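Local coordinates for enoyl-acyl carrier protein reductase (Uncultured bacterium, PDB 6KIA) that probably reduces the double bond of enoyl chains carried on acyl carrier protein, using bound NADH, and confers triclosan resistance, at residues 32-46 against 401-413. Sequence-based numbering, arbitrary orientation.
With NAI (1,4-dihydronicotinamide adenine dinucleotide), chain D.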
ATOM      1  N   GLY A  32      -0.662  -3.535   8.789  1.00 17.30           N
ATOM      2  CA  GLY A  32      -0.874  -2.507   7.778  1.00 19.37           C
ATOM      3  C   GLY A  32       0.082  -1.326   7.890  1.00 17.05           C
ATOM      4  O   GLY A  32       0.421  -0.906   9.003  1.00 16.97           O
ATOM      5  N   TYR A  33       0.501  -0.764   6.751  1.00 16.98           N
ATOM      6  CA  TYR A  33       1.387   0.397   6.760  1.00 18.46           C
ATOM      7  C   TYR A  33       0.884   1.513   7.656  1.00 17.52           C
ATOM      8  O   TYR A  33       1.672   2.163   8.344  1.00 20.82           O
ATOM      9  CB  TYR A  33       1.594   1.012   5.353  1.00 20.29           C
ATOM     10  CG  TYR A  33       2.949   0.736   4.758  1.00 16.62           C
ATOM     11  CD1 TYR A  33       4.074   1.302   5.330  1.00 16.44           C
ATOM     12  CD2 TYR A  33       3.097   0.041   3.565  1.00 17.43           C
ATOM     13  CE1 TYR A  33       5.325   1.092   4.825  1.00 18.40           C
ATOM     14  CE2 TYR A  33       4.363  -0.164   3.021  1.00 18.55           C
ATOM     15  CZ  TYR A  33       5.476   0.360   3.672  1.00 16.38           C
ATOM     16  OH  TYR A  33       6.759   0.203   3.202  1.00 16.35           O
ATOM     17  N   ALA A  34      -0.427   1.753   7.610  1.00 18.05           N
ATOM     18  CA  ALA A  34      -1.019   2.894   8.302  1.00 16.98           C
ATOM     19  C   ALA A  34      -0.746   2.886   9.804  1.00 19.55           C
ATOM     20  O   ALA A  34      -0.796   3.950  10.442  1.00 20.83           O
ATOM     21  CB  ALA A  34      -2.545   2.932   8.061  1.00 17.20           C
ATOM     22  N   ASN A  35      -0.478   1.705  10.367  1.00 21.87           N
ATOM     23  CA  ASN A  35      -0.137   1.626  11.801  1.00 24.66           C
ATOM     24  C   ASN A  35       0.976   2.595  12.168  1.00 22.07           C
ATOM     25  O   ASN A  35       0.905   3.230  13.218  1.00 25.40           O
ATOM     26  CB  ASN A  35       0.260   0.208  12.205  1.00 23.01           C
ATOM     27  CG  ASN A  35      -0.931  -0.700  12.316  1.00 24.47           C
ATOM     28  OD1 ASN A  35      -1.722  -0.609  13.269  1.00 26.68           O
ATOM     29  ND2 ASN A  35      -1.116  -1.538  11.311  1.00 20.69           N
ATOM     30  N   GLY A  36       2.016   2.695  11.340  1.00 18.56           N
ATOM     31  CA  GLY A  36       3.105   3.619  11.661  1.00 19.68           C
ATOM     32  C   GLY A  36       2.622   5.062  11.797  1.00 20.82           C
ATOM     33  O   GLY A  36       3.004   5.813  12.715  1.00 22.28           O
ATOM     34  N   LEU A  37       1.811   5.477  10.832  1.00 20.56           N
ATOM     35  CA  LEU A  37       1.401   6.869  10.738  1.00 20.35           C
ATOM     36  C   LEU A  37       0.391   7.226  11.819  1.00 19.66           C
ATOM     37  O   LEU A  37       0.497   8.264  12.478  1.00 21.41           O
ATOM     38  CB  LEU A  37       0.823   7.138   9.343  1.00 19.65           C
ATOM     39  CG  LEU A  37       0.279   8.545   9.074  1.00 20.35           C
ATOM     40  CD1 LEU A  37       1.318   9.608   9.421  1.00 20.02           C
ATOM     41  CD2 LEU A  37      -0.115   8.654   7.619  1.00 19.87           C
ATOM     42  N   ILE A  38      -0.592   6.360  12.013  1.00 18.95           N
ATOM     43  CA  ILE A  38      -1.633   6.654  12.971  1.00 20.35           C
ATOM     44  C   ILE A  38      -1.053   6.717  14.395  1.00 21.75           C
ATOM     45  O   ILE A  38      -1.437   7.604  15.182  1.00 23.17           O
ATOM     46  CB  ILE A  38      -2.799   5.664  12.858  1.00 24.37           C
ATOM     47  CG1 ILE A  38      -4.026   6.276  13.533  1.00 22.28           C
ATOM     48  CG2 ILE A  38      -2.456   4.330  13.452  1.00 26.97           C
ATOM     49  CD1 ILE A  38      -5.310   5.543  13.217  1.00 24.96           C
ATOM     50  N   ASN A  39      -0.062   5.881  14.697  1.00 20.36           N
ATOM     51  CA  ASN A  39       0.526   5.959  16.029  1.00 22.05           C
ATOM     52  C   ASN A  39       1.197   7.312  16.232  1.00 19.61           C
ATOM     53  O   ASN A  39       1.130   7.911  17.328  1.00 20.68           O
ATOM     54  CB  ASN A  39       1.551   4.844  16.252  1.00 27.13           C
ATOM     55  CG  ASN A  39       0.930   3.453  16.228  1.00 37.65           C
ATOM     56  OD1 ASN A  39      -0.284   3.290  16.378  1.00 42.89           O
ATOM     57  ND2 ASN A  39       1.769   2.445  16.068  1.00 35.78           N
ATOM     58  N   GLU A  40       1.787   7.844  15.160  1.00 19.06           N
ATOM     59  CA  GLU A  40       2.403   9.165  15.250  1.00 21.99           C
ATOM     60  C   GLU A  40       1.344  10.212  15.542  1.00 22.25           C
ATOM     61  O   GLU A  40       1.501  11.092  16.424  1.00 21.60           O
ATOM     62  CB  GLU A  40       3.157   9.509  13.965  1.00 22.45           C
ATOM     63  CG  GLU A  40       4.408   8.684  13.853  1.00 29.66           C
ATOM     64  CD  GLU A  40       5.441   9.113  14.867  1.00 34.07           C
ATOM     65  OE1 GLU A  40       5.585  10.335  15.091  1.00 35.07           O
ATOM     66  OE2 GLU A  40       6.028   8.231  15.508  1.00 43.77           O
ATOM     67  N   ALA A  41       0.245  10.100  14.810  1.00 20.77           N
ATOM     68  CA  ALA A  41      -0.827  11.064  15.001  1.00 17.55           C
ATOM     69  C   ALA A  41      -1.356  10.975  16.427  1.00 21.17           C
ATOM     70  O   ALA A  41      -1.671  12.003  17.053  1.00 25.02           O
ATOM     71  CB  ALA A  41      -1.932  10.816  14.006  1.00 18.99           C
ATOM     72  N   ARG A  42      -1.426   9.751  16.950  1.00 24.14           N
ATOM     73  CA  ARG A  42      -1.955   9.552  18.298  1.00 23.83           C
ATOM     74  C   ARG A  42      -0.994  10.201  19.280  1.00 24.82           C
ATOM     75  O   ARG A  42      -1.429  10.914  20.194  1.00 24.64           O
ATOM     76  CB  ARG A  42      -2.161   8.054  18.603  1.00 32.13           C
ATOM     77  CG  ARG A  42      -2.944   7.768  19.881  1.00 39.60           C
ATOM     78  CD  ARG A  42      -3.426   6.312  19.979  1.00 47.54           C
ATOM     79  NE  ARG A  42      -4.371   5.936  18.926  1.00 54.13           N
ATOM     80  CZ  ARG A  42      -4.065   5.201  17.861  1.00 54.06           C
ATOM     81  NH1 ARG A  42      -2.833   4.742  17.690  1.00 54.06           N
ATOM     82  NH2 ARG A  42      -5.000   4.915  16.967  1.00 57.64           N
ATOM     83  N   ASP A  43       0.318  10.009  19.091  1.00 22.10           N
ATOM     84  CA  ASP A  43       1.236  10.504  20.125  1.00 22.64           C
ATOM     85  C   ASP A  43       1.401  12.017  20.045  1.00 30.34           C
ATOM     86  O   ASP A  43       1.835  12.645  21.008  1.00 27.42           O
ATOM     87  CB  ASP A  43       2.623   9.843  20.042  1.00 27.59           C
ATOM     88  CG  ASP A  43       2.569   8.334  20.024  1.00 32.87           C
ATOM     89  OD1 ASP A  43       1.661   7.748  20.652  1.00 34.93           O
ATOM     90  OD2 ASP A  43       3.494   7.727  19.428  1.00 41.09           O
ATOM     91  N   ALA A  44       1.021  12.617  18.917  1.00 24.39           N
ATOM     92  CA  ALA A  44       1.062  14.074  18.803  1.00 22.71           C
ATOM     93  C   ALA A  44      -0.176  14.693  19.448  1.00 22.83           C
ATOM     94  O   ALA A  44      -0.276  15.910  19.555  1.00 23.90           O
ATOM     95  CB  ALA A  44       1.171  14.508  17.341  1.00 26.45           C
ATOM     96  N   GLY A  45      -1.110  13.852  19.882  1.00 20.89           N
ATOM     97  CA  GLY A  45      -2.304  14.332  20.566  1.00 27.65           C
ATOM     98  C   GLY A  45      -3.450  14.710  19.645  1.00 28.33           C
ATOM     99  O   GLY A  45      -4.380  15.416  20.037  1.00 26.91           O
ATOM    100  N   MET A  46      -3.409  14.217  18.413  1.00 22.35           N
ATOM    101  CA  MET A  46      -4.479  14.505  17.462  1.00 19.90           C
ATOM    102  C   MET A  46      -5.720  13.682  17.760  1.00 22.62           C
ATOM    103  O   MET A  46      -5.655  12.574  18.298  1.00 27.81           O
ATOM    104  CB  MET A  46      -4.024  14.219  16.027  1.00 19.08           C
ATOM    105  CG  MET A  46      -2.879  15.093  15.600  1.00 20.25           C
ATOM    106  SD  MET A  46      -2.380  14.741  13.889  1.00 21.18           S
ATOM    107  CE  MET A  46      -3.626  15.649  12.944  1.00 17.35           C
ATOM    108  N   LEU A 401       9.773  -3.046  11.337  1.00 16.14           N
ATOM    109  CA  LEU A 401      10.701  -1.901  11.365  1.00 16.55           C
ATOM    110  C   LEU A 401      10.332  -0.836  10.327  1.00 18.63           C
ATOM    111  O   LEU A 401      10.397   0.377  10.595  1.00 17.47           O
ATOM    112  CB  LEU A 401      12.125  -2.408  11.133  1.00 19.24           C
ATOM    113  CG  LEU A 401      12.769  -3.217  12.264  1.00 18.05           C
ATOM    114  CD1 LEU A 401      14.278  -3.335  12.005  1.00 20.01           C
ATOM    115  CD2 LEU A 401      12.536  -2.595  13.637  1.00 19.76           C
ATOM    116  N   VAL A 402       9.941  -1.274   9.132  1.00 18.00           N
ATOM    117  CA  VAL A 402       9.572  -0.318   8.088  1.00 15.92           C
ATOM    118  C   VAL A 402       8.288   0.442   8.475  1.00 15.99           C
ATOM    119  O   VAL A 402       8.206   1.643   8.238  1.00 17.02           O
ATOM    120  CB  VAL A 402       9.406  -1.012   6.707  1.00 16.53           C
ATOM    121  CG1 VAL A 402       8.886  -0.005   5.670  1.00 18.13           C
ATOM    122  CG2 VAL A 402      10.746  -1.558   6.242  1.00 16.64           C
ATOM    123  N   LEU A 403       7.315  -0.231   9.080  1.00 18.69           N
ATOM    124  CA  LEU A 403       6.148   0.502   9.627  1.00 19.55           C
ATOM    125  C   LEU A 403       6.587   1.612  10.585  1.00 22.74           C
ATOM    126  O   LEU A 403       6.156   2.816  10.478  1.00 21.25           O
ATOM    127  CB  LEU A 403       5.199  -0.462  10.360  1.00 17.11           C
ATOM    128  CG  LEU A 403       3.982  -0.995   9.615  1.00 16.55           C
ATOM    129  CD1 LEU A 403       4.334  -1.557   8.268  1.00 17.30           C
ATOM    130  CD2 LEU A 403       3.199  -2.001  10.504  1.00 20.45           C
ATOM    131  N   GLU A 404       7.433   1.186  11.518  1.00 20.40           N
ATOM    132  CA  GLU A 404       7.949   2.050  12.575  1.00 21.37           C
ATOM    133  C   GLU A 404       8.704   3.263  12.025  1.00 22.45           C
ATOM    134  O   GLU A 404       8.572   4.374  12.552  1.00 24.14           O
ATOM    135  CB  GLU A 404       8.867   1.238  13.506  1.00 21.07           C
ATOM    136  CG  GLU A 404       9.490   2.021  14.636  1.00 34.85           C
ATOM    137  CD  GLU A 404      10.257   1.128  15.607  1.00 43.55           C
ATOM    138  OE1 GLU A 404      10.323  -0.102  15.380  1.00 42.07           O
ATOM    139  OE2 GLU A 404      10.771   1.653  16.614  1.00 49.28           O
ATOM    140  N   GLY A 405       9.482   3.066  10.956  1.00 20.65           N
ATOM    141  CA  GLY A 405      10.281   4.145  10.389  1.00 18.74           C
ATOM    142  C   GLY A 405       9.511   5.071   9.453  1.00 18.34           C
ATOM    143  O   GLY A 405       9.731   6.298   9.441  1.00 19.39           O
ATOM    144  N   THR A 406       8.620   4.496   8.656  1.00 16.89           N
ATOM    145  CA  THR A 406       7.868   5.306   7.693  1.00 17.50           C
ATOM    146  C   THR A 406       6.859   6.188   8.415  1.00 19.40           C
ATOM    147  O   THR A 406       6.506   7.250   7.898  1.00 19.84           O
ATOM    148  CB  THR A 406       7.142   4.450   6.618  1.00 20.23           C
ATOM    149  OG1 THR A 406       6.190   3.561   7.223  1.00 19.64           O
ATOM    150  CG2 THR A 406       8.173   3.658   5.791  1.00 17.94           C
ATOM    151  N   GLY A 407       6.396   5.756   9.590  1.00 18.64           N
ATOM    152  CA  GLY A 407       5.449   6.540  10.386  1.00 18.32           C
ATOM    153  C   GLY A 407       5.848   7.989  10.594  1.00 20.30           C
ATOM    154  O   GLY A 407       5.183   8.900  10.122  1.00 18.23           O
ATOM    155  N   PRO A 408       6.940   8.210  11.325  1.00 18.61           N
ATOM    156  CA  PRO A 408       7.414   9.567  11.589  1.00 18.28           C
ATOM    157  C   PRO A 408       7.887  10.262  10.328  1.00 19.15           C
ATOM    158  O   PRO A 408       7.724  11.471  10.212  1.00 18.54           O
ATOM    159  CB  PRO A 408       8.551   9.364  12.595  1.00 21.47           C
ATOM    160  CG  PRO A 408       8.879   7.924  12.521  1.00 23.02           C
ATOM    161  CD  PRO A 408       7.641   7.215  12.141  1.00 17.15           C
ATOM    162  N   LEU A 409       8.469   9.523   9.385  1.00 18.29           N
ATOM    163  CA  LEU A 409       8.840  10.150   8.129  1.00 17.84           C
ATOM    164  C   LEU A 409       7.632  10.804   7.453  1.00 20.20           C
ATOM    165  O   LEU A 409       7.701  11.973   7.082  1.00 18.03           O
ATOM    166  CB  LEU A 409       9.476   9.130   7.172  1.00 18.32           C
ATOM    167  CG  LEU A 409      10.923   8.739   7.523  1.00 23.23           C
ATOM    168  CD1 LEU A 409      11.425   7.614   6.614  1.00 18.21           C
ATOM    169  CD2 LEU A 409      11.854   9.946   7.456  1.00 17.66           C
ATOM    170  N   MET A 410       6.536  10.064   7.280  1.00 16.76           N
ATOM    171  CA  MET A 410       5.374  10.617   6.604  1.00 17.95           C
ATOM    172  C   MET A 410       4.711  11.691   7.482  1.00 18.06           C
ATOM    173  O   MET A 410       4.328  12.758   6.983  1.00 17.81           O
ATOM    174  CB  MET A 410       4.388   9.518   6.251  1.00 17.46           C
ATOM    175  CG  MET A 410       4.962   8.552   5.212  1.00 16.31           C
ATOM    176  SD  MET A 410       3.874   7.156   4.896  1.00 18.14           S
ATOM    177  CE  MET A 410       2.384   7.953   4.243  1.00 18.55           C
ATOM    178  N   PHE A 411       4.630  11.429   8.788  1.00 17.59           N
ATOM    179  CA  PHE A 411       3.955  12.371   9.690  1.00 19.96           C
ATOM    180  C   PHE A 411       4.670  13.716   9.697  1.00 18.87           C
ATOM    181  O   PHE A 411       4.028  14.778   9.598  1.00 18.49           O
ATOM    182  CB  PHE A 411       3.873  11.802  11.112  1.00 16.13           C
ATOM    183  CG  PHE A 411       3.051  12.661  12.045  1.00 20.35           C
ATOM    184  CD1 PHE A 411       1.681  12.761  11.897  1.00 23.43           C
ATOM    185  CD2 PHE A 411       3.677  13.393  13.046  1.00 22.97           C
ATOM    186  CE1 PHE A 411       0.926  13.597  12.762  1.00 22.28           C
ATOM    187  CE2 PHE A 411       2.940  14.214  13.909  1.00 24.27           C
ATOM    188  CZ  PHE A 411       1.564  14.302  13.765  1.00 19.17           C
ATOM    189  N   HIS A 412       6.003  13.695   9.786  1.00 15.85           N
ATOM    190  CA  HIS A 412       6.743  14.955   9.841  1.00 18.95           C
ATOM    191  C   HIS A 412       6.909  15.610   8.464  1.00 19.75           C
ATOM    192  O   HIS A 412       6.811  16.835   8.349  1.00 20.31           O
ATOM    193  CB  HIS A 412       8.107  14.748  10.520  1.00 19.72           C
ATOM    194  CG  HIS A 412       8.012  14.486  11.992  1.00 18.83           C
ATOM    195  ND1 HIS A 412       7.420  15.374  12.866  1.00 30.20           N
ATOM    196  CD2 HIS A 412       8.466  13.457  12.751  1.00 25.28           C
ATOM    197  CE1 HIS A 412       7.503  14.899  14.098  1.00 31.06           C
ATOM    198  NE2 HIS A 412       8.123  13.734  14.053  1.00 31.62           N
ATOM    199  N   GLU A 413       7.144  14.823   7.412  1.00 15.73           N
ATOM    200  CA  GLU A 413       7.239  15.415   6.095  1.00 18.01           C
ATOM    201  C   GLU A 413       5.922  16.104   5.724  1.00 18.13           C
ATOM    202  O   GLU A 413       5.921  17.135   5.051  1.00 25.00           O
ATOM    203  CB  GLU A 413       7.596  14.360   5.049  1.00 19.64           C
ATOM    204  CG  GLU A 413       7.904  14.923   3.656  1.00 20.65           C
ATOM    205  CD  GLU A 413       9.139  15.827   3.635  1.00 28.29           C
ATOM    206  OE1 GLU A 413       9.965  15.783   4.579  1.00 26.89           O
ATOM    207  OE2 GLU A 413       9.299  16.561   2.647  1.00 27.41           O
TER
HETATM  208  PA  NAI D 501      -3.692  -3.532   4.205  1.00 17.93           P
HETATM  209  O1A NAI D 501      -3.509  -3.417   5.687  1.00 20.84           O
HETATM  210  O2A NAI D 501      -4.449  -4.744   3.698  1.00 21.45           O
HETATM  211  O5B NAI D 501      -4.362  -2.177   3.712  1.00 18.27           O
HETATM  212  C5B NAI D 501      -5.219  -2.187   2.588  1.00 19.72           C
HETATM  213  C4B NAI D 501      -6.022  -0.858   2.732  1.00 18.77           C
HETATM  214  O4B NAI D 501      -6.878  -0.760   1.441  1.00 18.65           O
HETATM  215  C3B NAI D 501      -6.828  -0.862   3.733  1.00 20.23           C
HETATM  216  O3B NAI D 501      -6.881   0.455   4.420  1.00 21.64           O
HETATM  217  C2B NAI D 501      -8.305  -1.229   3.086  1.00 22.04           C
HETATM  218  O2B NAI D 501      -9.366  -0.823   4.026  1.00 20.17           O
HETATM  219  C1B NAI D 501      -8.308  -0.592   1.967  1.00 22.62           C
HETATM  220  N9A NAI D 501      -9.107  -1.293   0.942  1.00 22.03           N
HETATM  221  C8A NAI D 501      -8.987  -2.461   0.286  1.00 20.37           C
HETATM  222  N7A NAI D 501     -10.029  -2.583  -0.534  1.00 20.25           N
HETATM  223  C5A NAI D 501     -10.799  -1.478  -0.394  1.00 19.02           C
HETATM  224  C6A NAI D 501     -11.985  -1.170  -1.041  1.00 22.06           C
HETATM  225  N6A NAI D 501     -12.780  -1.849  -2.027  1.00 24.00           N
HETATM  226  N1A NAI D 501     -12.589  -0.008  -0.741  1.00 20.58           N
HETATM  227  C2A NAI D 501     -12.041   0.834   0.191  1.00 21.94           C
HETATM  228  N3A NAI D 501     -10.853   0.525   0.834  1.00 23.26           N
HETATM  229  C4A NAI D 501     -10.243  -0.661   0.523  1.00 22.89           C
HETATM  230  O3  NAI D 501      -2.234  -3.576   3.425  1.00 18.07           O
HETATM  231  PN  NAI D 501      -1.169  -2.392   3.169  1.00 18.35           P
HETATM  232  O1N NAI D 501      -0.746  -1.779   4.468  1.00 17.61           O
HETATM  233  O2N NAI D 501      -0.044  -3.091   2.423  1.00 18.64           O
HETATM  234  O5D NAI D 501      -1.882  -1.309   2.240  1.00 17.46           O
HETATM  235  C5D NAI D 501      -1.976   0.052   2.625  1.00 17.38           C
HETATM  236  C4D NAI D 501      -1.372   0.904   1.485  1.00 17.30           C
HETATM  237  O4D NAI D 501      -0.069   0.701   1.453  1.00 17.14           O
HETATM  238  C3D NAI D 501      -1.893   0.439   0.128  1.00 19.92           C
HETATM  239  O3D NAI D 501      -2.309   1.500  -0.664  1.00 17.77           O
HETATM  240  C2D NAI D 501      -0.624  -0.191  -0.487  1.00 20.21           C
HETATM  241  O2D NAI D 501      -0.776  -0.257  -1.949  1.00 17.47           O
HETATM  242  C1D NAI D 501       0.345   0.581  -0.068  1.00 17.16           C
HETATM  243  N1N NAI D 501       1.668  -0.036  -0.151  1.00 18.80           N
HETATM  244  C2N NAI D 501       1.892  -1.339   0.238  1.00 17.06           C
HETATM  245  C3N NAI D 501       3.164  -1.904   0.082  1.00 16.95           C
HETATM  246  C7N NAI D 501       3.455  -3.334   0.537  1.00 21.07           C
HETATM  247  O7N NAI D 501       4.446  -3.932   0.127  1.00 20.70           O
HETATM  248  N7N NAI D 501       2.564  -3.956   1.449  1.00 19.50           N
HETATM  249  C4N NAI D 501       4.225  -1.176  -0.438  1.00 19.33           C
HETATM  250  C5N NAI D 501       3.999   0.163  -0.781  1.00 21.86           C
HETATM  251  C6N NAI D 501       2.722   0.719  -0.640  1.00 17.91           C
HETATM  252  O   HOH W   1       3.701   4.111   8.172  1.00 23.35           O
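Gly36 and Gly407 meet where helix 34-43 crosses helix 401-413, their CA atoms 4.0 Å apart and the axes closing to 7.1 Å at -52°. With no side chain on either glycine, backbone lies on backbone: Gly36 CA approaches Leu403 O (3.4 Å, 143° at the hydrogen) and Gly407 CA approaches Gly36 O, a pair of CA-H...O contacts. One turn on, Glu40 is the knob in a hole formed by Gly407, Pro408, Phe411 and His412; its CG, set anti to the carbonyl carbon, rests on Gly407 C and Pro408 N, and the bend at chi2 then turns the carboxylate across the proline ring. Phe411 answers from the other helix. Its CG stands anti to the backbone N, which turns the ring toward helix 34-43, one face against the backbone of Glu40 and Ala41. Ala44 CB touches Phe411 CZ at 3.6 Å, while Met46 SD lies at the ring edge, 5.0 Å from the centroid of the Phe411 ring, a Met-aromatic contact. At the opposite end Leu403 packs CD1 against Tyr33 CA and CD2 against Gly32 O. Thr406 OG1 meets the Tyr33 ring edge in plane, donates to Val402 O, and accepts from a water that also donates to Tyr33 O. Tyr33 OH bonds to Pro289 O. Tyr33 N donates to the NADH phosphate oxygen O1N (2.8 Å, 166°), in the link between strand 21-25 and helix 34-43 of this Rossmann-like fold. The chemistry across the interface is thus mainly apolar contact and CA-H...O approach, with one water bridging Tyr33 O and Thr406 OG1, and Leu403 of helix 401-413 packs on the turn whose Tyr33 N holds the phosphate.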